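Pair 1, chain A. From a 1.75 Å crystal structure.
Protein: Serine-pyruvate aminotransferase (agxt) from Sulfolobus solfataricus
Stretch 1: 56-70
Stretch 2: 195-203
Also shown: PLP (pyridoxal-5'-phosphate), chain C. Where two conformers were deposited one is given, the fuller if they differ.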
# COMPACT_ATOMS: atom_id res chain seq x y z
N PRO A 56 -17.78 -2.24 -5.01
CA PRO A 56 -16.32 -2.13 -5.24
C PRO A 56 -15.57 -1.70 -3.97
O PRO A 56 -16.11 -0.97 -3.14
CB PRO A 56 -16.23 -1.04 -6.31
CG PRO A 56 -17.47 -0.15 -5.99
CD PRO A 56 -18.53 -1.12 -5.60
N LEU A 57 -14.32 -2.17 -3.82
CA LEU A 57 -13.44 -1.64 -2.77
C LEU A 57 -12.03 -1.46 -3.35
O LEU A 57 -11.57 -2.28 -4.18
CB LEU A 57 -13.35 -2.58 -1.55
CG LEU A 57 -14.60 -2.87 -0.71
CD1 LEU A 57 -15.22 -4.18 -1.16
CD2 LEU A 57 -14.35 -2.88 0.79
N ILE A 58 -11.37 -0.39 -2.94
CA ILE A 58 -10.00 -0.12 -3.35
C ILE A 58 -9.17 -0.07 -2.06
O ILE A 58 -9.47 0.68 -1.14
CB ILE A 58 -9.94 1.17 -4.18
CG1 ILE A 58 -10.72 0.96 -5.50
CG2 ILE A 58 -8.50 1.63 -4.42
CD1 ILE A 58 -10.97 2.27 -6.29
N ILE A 59 -8.15 -0.92 -1.96
CA ILE A 59 -7.40 -1.03 -0.68
C ILE A 59 -5.92 -0.85 -0.99
O ILE A 59 -5.53 -0.97 -2.14
CB ILE A 59 -7.66 -2.38 0.05
CG1 ILE A 59 -7.20 -3.58 -0.80
CG2 ILE A 59 -9.20 -2.56 0.38
CD1 ILE A 59 -7.16 -4.94 -0.04
N PRO A 60 -5.11 -0.51 0.05
CA PRO A 60 -3.67 -0.44 -0.24
C PRO A 60 -3.04 -1.78 -0.55
O PRO A 60 -3.50 -2.83 -0.08
CB PRO A 60 -3.07 0.15 1.05
CG PRO A 60 -4.26 0.75 1.80
CD PRO A 60 -5.40 -0.17 1.45
N GLY A 61 -1.94 -1.72 -1.30
CA GLY A 61 -1.07 -2.84 -1.55
C GLY A 61 -1.03 -3.19 -3.02
O GLY A 61 -0.37 -2.52 -3.83
N GLY A 62 -1.73 -4.26 -3.35
CA GLY A 62 -1.76 -4.73 -4.73
C GLY A 62 -2.59 -5.98 -4.84
O GLY A 62 -3.41 -6.28 -3.97
N GLY A 63 -2.37 -6.73 -5.91
CA GLY A 63 -3.08 -7.99 -6.10
C GLY A 63 -2.95 -8.93 -4.90
O GLY A 63 -3.90 -9.58 -4.52
N THR A 64 -1.75 -9.02 -4.30
CA THR A 64 -1.59 -9.93 -3.13
C THR A 64 -2.42 -9.52 -1.87
O THR A 64 -2.97 -10.39 -1.17
CB THR A 64 -0.06 -10.08 -2.75
OG1 THR A 64 0.66 -10.41 -3.94
CG2 THR A 64 0.12 -11.15 -1.71
N SER A 65 -2.53 -8.22 -1.59
CA SER A 65 -3.26 -7.77 -0.43
C SER A 65 -4.76 -7.97 -0.74
O SER A 65 -5.47 -8.44 0.14
CB SER A 65 -3.00 -6.33 -0.03
OG SER A 65 -3.31 -5.39 -1.04
N ALA A 66 -5.13 -7.76 -1.99
CA ALA A 66 -6.54 -8.03 -2.39
C ALA A 66 -6.85 -9.51 -2.19
O ALA A 66 -7.85 -9.87 -1.58
CB ALA A 66 -6.81 -7.60 -3.82
N MET A 67 -5.98 -10.39 -2.67
CA MET A 67 -6.20 -11.84 -2.49
C MET A 67 -6.35 -12.20 -1.00
O MET A 67 -7.31 -12.87 -0.62
CB MET A 67 -5.05 -12.65 -3.12
CG MET A 67 -4.98 -12.61 -4.66
SD MET A 67 -3.36 -13.19 -5.26
CE MET A 67 -3.55 -15.00 -5.15
N GLU A 68 -5.42 -11.74 -0.16
CA GLU A 68 -5.47 -12.06 1.26
C GLU A 68 -6.72 -11.49 1.97
O GLU A 68 -7.28 -12.14 2.88
CB GLU A 68 -4.17 -11.60 1.95
CG GLU A 68 -4.10 -11.95 3.45
CD GLU A 68 -2.65 -11.89 4.01
OE1 GLU A 68 -1.71 -11.45 3.29
OE2 GLU A 68 -2.50 -12.25 5.18
N SER A 69 -7.17 -10.32 1.53
CA SER A 69 -8.39 -9.71 2.06
C SER A 69 -9.65 -10.61 1.91
O SER A 69 -10.64 -10.39 2.59
CB SER A 69 -8.62 -8.32 1.48
OG SER A 69 -9.27 -8.34 0.21
N VAL A 70 -9.59 -11.61 1.03
CA VAL A 70 -10.69 -12.60 0.87
C VAL A 70 -10.89 -13.41 2.17
O VAL A 70 -11.98 -13.90 2.45
CB VAL A 70 -10.48 -13.49 -0.38
CG1 VAL A 70 -11.48 -14.65 -0.42
CG2 VAL A 70 -10.54 -12.64 -1.68
N ALA A 195 1.41 1.59 -9.38
CA ALA A 195 1.30 0.51 -8.39
C ALA A 195 0.96 1.02 -6.99
O ALA A 195 1.27 2.18 -6.67
CB ALA A 195 2.60 -0.32 -8.34
N GLY A 196 0.32 0.17 -6.18
CA GLY A 196 0.00 0.51 -4.78
C GLY A 196 -1.42 0.26 -4.30
O GLY A 196 -1.73 0.49 -3.13
N LEU A 197 -2.27 -0.26 -5.19
CA LEU A 197 -3.68 -0.52 -4.89
C LEU A 197 -4.11 -1.93 -5.29
O LEU A 197 -3.78 -2.38 -6.40
CB LEU A 197 -4.59 0.49 -5.60
CG LEU A 197 -4.36 1.97 -5.29
CD1 LEU A 197 -5.20 2.84 -6.26
CD2 LEU A 197 -4.69 2.27 -3.84
N GLY A 198 -4.83 -2.61 -4.40
CA GLY A 198 -5.56 -3.82 -4.75
C GLY A 198 -7.01 -3.38 -4.97
O GLY A 198 -7.42 -2.40 -4.37
N LEU A 199 -7.72 -4.05 -5.88
CA LEU A 199 -9.10 -3.66 -6.22
C LEU A 199 -10.03 -4.86 -6.19
O LEU A 199 -9.70 -5.91 -6.71
CB LEU A 199 -9.16 -3.02 -7.61
CG LEU A 199 -8.58 -1.62 -7.83
CD1 LEU A 199 -7.11 -1.71 -7.91
CD2 LEU A 199 -9.14 -1.03 -9.12
N LEU A 200 -11.21 -4.71 -5.58
CA LEU A 200 -12.10 -5.86 -5.40
C LEU A 200 -13.52 -5.47 -5.75
O LEU A 200 -13.89 -4.35 -5.52
CB LEU A 200 -12.05 -6.39 -3.94
CG LEU A 200 -10.65 -6.86 -3.46
CD1 LEU A 200 -9.97 -5.76 -2.57
CD2 LEU A 200 -10.71 -8.16 -2.72
N LEU A 201 -14.26 -6.41 -6.32
CA LEU A 201 -15.73 -6.23 -6.56
C LEU A 201 -16.45 -7.40 -5.92
O LEU A 201 -16.17 -8.56 -6.23
CB LEU A 201 -16.01 -6.17 -8.06
CG LEU A 201 -17.49 -5.89 -8.39
CD1 LEU A 201 -17.79 -4.41 -8.16
CD2 LEU A 201 -17.80 -6.27 -9.82
N LEU A 202 -17.39 -7.09 -5.03
CA LEU A 202 -18.05 -8.08 -4.20
C LEU A 202 -19.53 -8.21 -4.57
O LEU A 202 -20.21 -7.20 -4.81
CB LEU A 202 -17.93 -7.72 -2.73
CG LEU A 202 -16.75 -8.32 -1.92
CD1 LEU A 202 -15.46 -7.86 -2.49
CD2 LEU A 202 -16.84 -7.96 -0.46
N SER A 203 -19.99 -9.44 -4.63
CA SER A 203 -21.40 -9.74 -4.86
C SER A 203 -22.23 -9.39 -3.63
O SER A 203 -21.68 -9.25 -2.51
CB SER A 203 -21.55 -11.22 -5.17
OG SER A 203 -21.32 -11.98 -4.01
N1 PLP C . -1.95 -12.57 -9.36
C2 PLP C . -1.45 -12.48 -10.64
C2A PLP C . -2.11 -13.28 -11.74
C3 PLP C . -0.36 -11.63 -10.93
O3 PLP C . 0.04 -11.53 -12.09
C4 PLP C . 0.23 -10.87 -9.92
C4A PLP C . 1.39 -9.94 -10.28
C5 PLP C . -0.29 -11.02 -8.62
C6 PLP C . -1.39 -11.85 -8.34
C5A PLP C . 0.27 -10.28 -7.44
O4P PLP C . 0.05 -8.86 -7.48
P PLP C . 0.92 -7.82 -6.66
O1P PLP C . 0.29 -6.52 -7.06
O2P PLP C . 2.29 -8.04 -7.20
O3P PLP C . 0.72 -8.24 -5.24
O HOH W 1 0.06 -2.51 -6.65

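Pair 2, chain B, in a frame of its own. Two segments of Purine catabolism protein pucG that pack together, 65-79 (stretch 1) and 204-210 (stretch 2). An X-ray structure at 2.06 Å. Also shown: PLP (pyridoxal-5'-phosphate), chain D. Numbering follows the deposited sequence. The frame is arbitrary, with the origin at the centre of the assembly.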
# COMPACT_ATOMS: atom_id res chain seq x y z
N TYR B 65 -2.60 -6.46 -13.20
CA TYR B 65 -2.93 -5.18 -12.57
C TYR B 65 -2.32 -5.19 -11.22
O TYR B 65 -2.07 -6.26 -10.68
CB TYR B 65 -4.47 -4.94 -12.52
CG TYR B 65 -5.30 -5.98 -11.76
CD1 TYR B 65 -5.94 -7.04 -12.43
CD2 TYR B 65 -5.45 -5.91 -10.38
CE1 TYR B 65 -6.73 -8.00 -11.73
CE2 TYR B 65 -6.22 -6.86 -9.68
CZ TYR B 65 -6.84 -7.89 -10.36
OH TYR B 65 -7.58 -8.78 -9.63
N PRO B 66 -2.00 -4.01 -10.66
CA PRO B 66 -1.37 -4.05 -9.34
C PRO B 66 -2.39 -4.06 -8.18
O PRO B 66 -3.48 -3.61 -8.32
CB PRO B 66 -0.60 -2.71 -9.29
CG PRO B 66 -1.30 -1.84 -10.19
CD PRO B 66 -2.01 -2.67 -11.25
N ILE B 67 -1.99 -4.57 -7.03
CA ILE B 67 -2.81 -4.34 -5.86
C ILE B 67 -1.98 -3.42 -4.93
O ILE B 67 -0.73 -3.35 -5.02
CB ILE B 67 -3.29 -5.69 -5.12
CG1 ILE B 67 -2.13 -6.37 -4.45
CG2 ILE B 67 -4.04 -6.71 -5.99
CD1 ILE B 67 -2.22 -6.17 -2.90
N ASP B 68 -2.66 -2.75 -4.01
CA ASP B 68 -2.02 -1.66 -3.30
C ASP B 68 -1.59 -2.33 -2.02
O ASP B 68 -2.42 -2.73 -1.21
CB ASP B 68 -3.04 -0.53 -3.07
CG ASP B 68 -3.39 0.23 -4.34
OD1 ASP B 68 -4.26 1.14 -4.29
OD2 ASP B 68 -2.83 -0.14 -5.41
N GLY B 69 -0.31 -2.56 -1.84
CA GLY B 69 0.11 -3.29 -0.66
C GLY B 69 1.50 -3.64 -1.04
O GLY B 69 1.84 -3.56 -2.24
N THR B 70 2.31 -4.02 -0.07
CA THR B 70 3.60 -4.58 -0.44
C THR B 70 3.41 -5.91 -1.22
O THR B 70 2.25 -6.41 -1.41
CB THR B 70 4.64 -4.61 0.78
OG1 THR B 70 4.62 -5.87 1.48
CG2 THR B 70 4.35 -3.47 1.76
N SER B 71 4.53 -6.45 -1.70
CA SER B 71 4.49 -7.64 -2.51
C SER B 71 3.69 -8.75 -1.84
O SER B 71 2.93 -9.47 -2.48
CB SER B 71 5.90 -8.10 -2.71
OG SER B 71 6.70 -7.00 -3.02
N ARG B 72 3.90 -8.90 -0.54
CA ARG B 72 3.30 -10.01 0.18
C ARG B 72 1.81 -9.81 0.51
O ARG B 72 1.13 -10.78 0.82
CB ARG B 72 4.10 -10.38 1.45
CG ARG B 72 3.82 -9.56 2.66
CD ARG B 72 4.92 -9.91 3.70
NE ARG B 72 6.29 -9.57 3.26
CZ ARG B 72 7.43 -9.94 3.88
NH1 ARG B 72 7.40 -10.72 4.96
NH2 ARG B 72 8.62 -9.55 3.41
N ALA B 73 1.32 -8.57 0.39
CA ALA B 73 -0.13 -8.34 0.36
C ALA B 73 -0.65 -8.83 -1.00
O ALA B 73 -1.77 -9.30 -1.08
CB ALA B 73 -0.42 -6.85 0.53
N GLY B 74 0.15 -8.65 -2.06
CA GLY B 74 -0.21 -9.19 -3.36
C GLY B 74 -0.31 -10.70 -3.30
O GLY B 74 -1.25 -11.29 -3.81
N ILE B 75 0.69 -11.33 -2.69
CA ILE B 75 0.70 -12.77 -2.54
C ILE B 75 -0.51 -13.25 -1.71
O ILE B 75 -1.19 -14.21 -2.09
CB ILE B 75 1.98 -13.23 -1.86
CG1 ILE B 75 3.21 -12.89 -2.75
CG2 ILE B 75 1.83 -14.74 -1.47
CD1 ILE B 75 4.59 -13.25 -2.06
N GLU B 76 -0.78 -12.58 -0.59
CA GLU B 76 -1.90 -12.88 0.25
C GLU B 76 -3.26 -12.73 -0.48
O GLU B 76 -4.14 -13.63 -0.36
CB GLU B 76 -1.85 -12.06 1.57
CG GLU B 76 -3.02 -12.41 2.55
CD GLU B 76 -2.76 -11.96 3.97
OE1 GLU B 76 -3.71 -11.94 4.77
OE2 GLU B 76 -1.61 -11.65 4.32
N ALA B 77 -3.43 -11.66 -1.26
CA ALA B 77 -4.69 -11.45 -1.98
C ALA B 77 -4.93 -12.61 -2.97
O ALA B 77 -6.04 -13.15 -3.04
CB ALA B 77 -4.74 -10.10 -2.69
N VAL B 78 -3.89 -13.01 -3.72
CA VAL B 78 -4.06 -14.14 -4.62
C VAL B 78 -4.42 -15.38 -3.77
O VAL B 78 -5.45 -16.01 -4.01
CB VAL B 78 -2.86 -14.40 -5.52
CG1 VAL B 78 -3.05 -15.72 -6.31
CG2 VAL B 78 -2.63 -13.21 -6.52
N LEU B 79 -3.62 -15.72 -2.75
CA LEU B 79 -3.90 -16.97 -2.01
C LEU B 79 -5.25 -16.94 -1.26
O LEU B 79 -5.96 -17.94 -1.23
CB LEU B 79 -2.76 -17.29 -1.07
CG LEU B 79 -1.45 -17.68 -1.76
CD1 LEU B 79 -0.37 -17.71 -0.75
CD2 LEU B 79 -1.65 -19.06 -2.43
N SER B 204 8.77 0.69 -3.04
CA SER B 204 8.05 -0.49 -2.52
C SER B 204 6.69 -0.00 -2.12
O SER B 204 6.51 1.20 -1.91
CB SER B 204 8.78 -1.05 -1.32
OG SER B 204 9.42 0.07 -0.74
N GLY B 205 5.75 -0.93 -1.99
CA GLY B 205 4.37 -0.57 -1.71
C GLY B 205 3.36 -0.76 -2.83
O GLY B 205 2.23 -0.24 -2.76
N MET B 206 3.72 -1.56 -3.85
CA MET B 206 2.66 -2.10 -4.72
C MET B 206 3.09 -3.44 -5.20
O MET B 206 4.30 -3.74 -5.16
CB MET B 206 2.31 -1.16 -5.89
CG MET B 206 0.93 -0.42 -5.79
SD MET B 206 0.94 0.40 -7.37
CE MET B 206 -0.71 1.02 -7.67
N ALA B 207 2.09 -4.26 -5.59
CA ALA B 207 2.33 -5.63 -5.95
C ALA B 207 1.58 -5.96 -7.27
O ALA B 207 0.39 -6.19 -7.26
CB ALA B 207 1.89 -6.55 -4.83
N PRO B 208 2.27 -5.94 -8.40
CA PRO B 208 1.69 -6.34 -9.71
C PRO B 208 1.38 -7.84 -9.71
O PRO B 208 2.23 -8.66 -9.32
CB PRO B 208 2.82 -6.09 -10.73
CG PRO B 208 3.86 -5.31 -10.02
CD PRO B 208 3.67 -5.51 -8.51
N ILE B 209 0.19 -8.17 -10.16
CA ILE B 209 -0.24 -9.57 -10.21
C ILE B 209 -0.74 -9.88 -11.57
O ILE B 209 -1.18 -8.98 -12.27
CB ILE B 209 -1.34 -9.94 -9.16
CG1 ILE B 209 -2.63 -9.19 -9.42
CG2 ILE B 209 -0.87 -9.65 -7.74
CD1 ILE B 209 -3.82 -9.60 -8.45
N THR B 210 -0.69 -11.15 -11.94
CA THR B 210 -1.36 -11.60 -13.11
C THR B 210 -1.91 -13.00 -12.86
O THR B 210 -1.32 -13.82 -12.12
CB THR B 210 -0.41 -11.57 -14.38
OG1 THR B 210 -1.16 -11.77 -15.57
CG2 THR B 210 0.70 -12.58 -14.30
N1 PLP D . 8.80 -12.64 -1.62
C2 PLP D . 10.21 -12.71 -2.02
C2A PLP D . 10.79 -13.75 -2.77
C3 PLP D . 11.13 -11.72 -1.66
O3 PLP D . 12.45 -11.79 -2.03
C4 PLP D . 10.77 -10.61 -0.93
C4A PLP D . 11.86 -9.52 -0.57
C5 PLP D . 9.44 -10.49 -0.54
C6 PLP D . 8.45 -11.47 -0.85
C5A PLP D . 9.11 -9.30 0.30
O4P PLP D . 8.09 -8.61 -0.25
P PLP D . 7.76 -7.30 0.56
O1P PLP D . 8.81 -7.00 1.63
O2P PLP D . 6.22 -7.65 1.09
O3P PLP D . 7.59 -6.02 -0.52

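What geometry do the two pairs share? In each, a strand runs into a glycine-bearing turn and then a helix, and a second strand pairs antiparallel with the first while the helix packs across it. The strand directions differ by 156° in pair 1 and 141° in pair 2, and the helix lies at 41° and 43° to the second strand; fourteen central residues superpose with a backbone RMSD of 0.8 Å. Ile A59 and Gly A198 exchange two backbone hydrogen bonds, N to O, each 2.9 Å. Their counterparts Ile B67 and Ala B207 do the same: Ile B67 N to Ala B207 O is 2.9 Å and Ala B207 N to Ile B67 O is 3.0 Å. One step along, Leu A57 with Leu A200 and Tyr B65 with Ile B209 repeat the pattern.

How is the close approach of helix and strand accommodated? The two pairs place one methyl on opposite partners. In pair 1 the strand gives way: Gly A198 lies beneath Ala A66, whose CB is 4.1 Å from Gly A198 CA, and a CB on Gly A198 would clash with Gly A62 O. In pair 2 the strand carries Ala B207 and the helix has Gly B74, with Ala B207 CB 3.7 Å from Gly B74 CA. A CB on Gly B74 would fall 2.5 Å from that methyl.

What fills the space beside this contact? Leu A200 and Ile B209 match and are the most covered residues of their pairs. Leu A200 CD1 is 3.9 Å from both Ile A59 CD1 and Ala A66 CB, and its CD2 reaches Ser A69 OG at 3.3 Å. Ile B209 CD1 touches Ile B67 CG2 and Tyr B65 CE2, each at 3.8 Å, and its CG1 lies over one face of the Tyr B65 ring. On the helix side, Ile B209 CG2 meets Val B78 CG2 at 4.2 Å, whereas Val A70, the match of Val B78, makes no contact.

How do the matched residues at the start of the helix differ where the chain turns from strand to helix? Gly A62, Gly A63 and Thr A64 match Thr B70, Ser B71 and Arg B72; a CB on Gly A62 or Gly A63 would clash with PLP, whereas in pair 2 the side chains of all three residues hydrogen-bond the PLP phosphate.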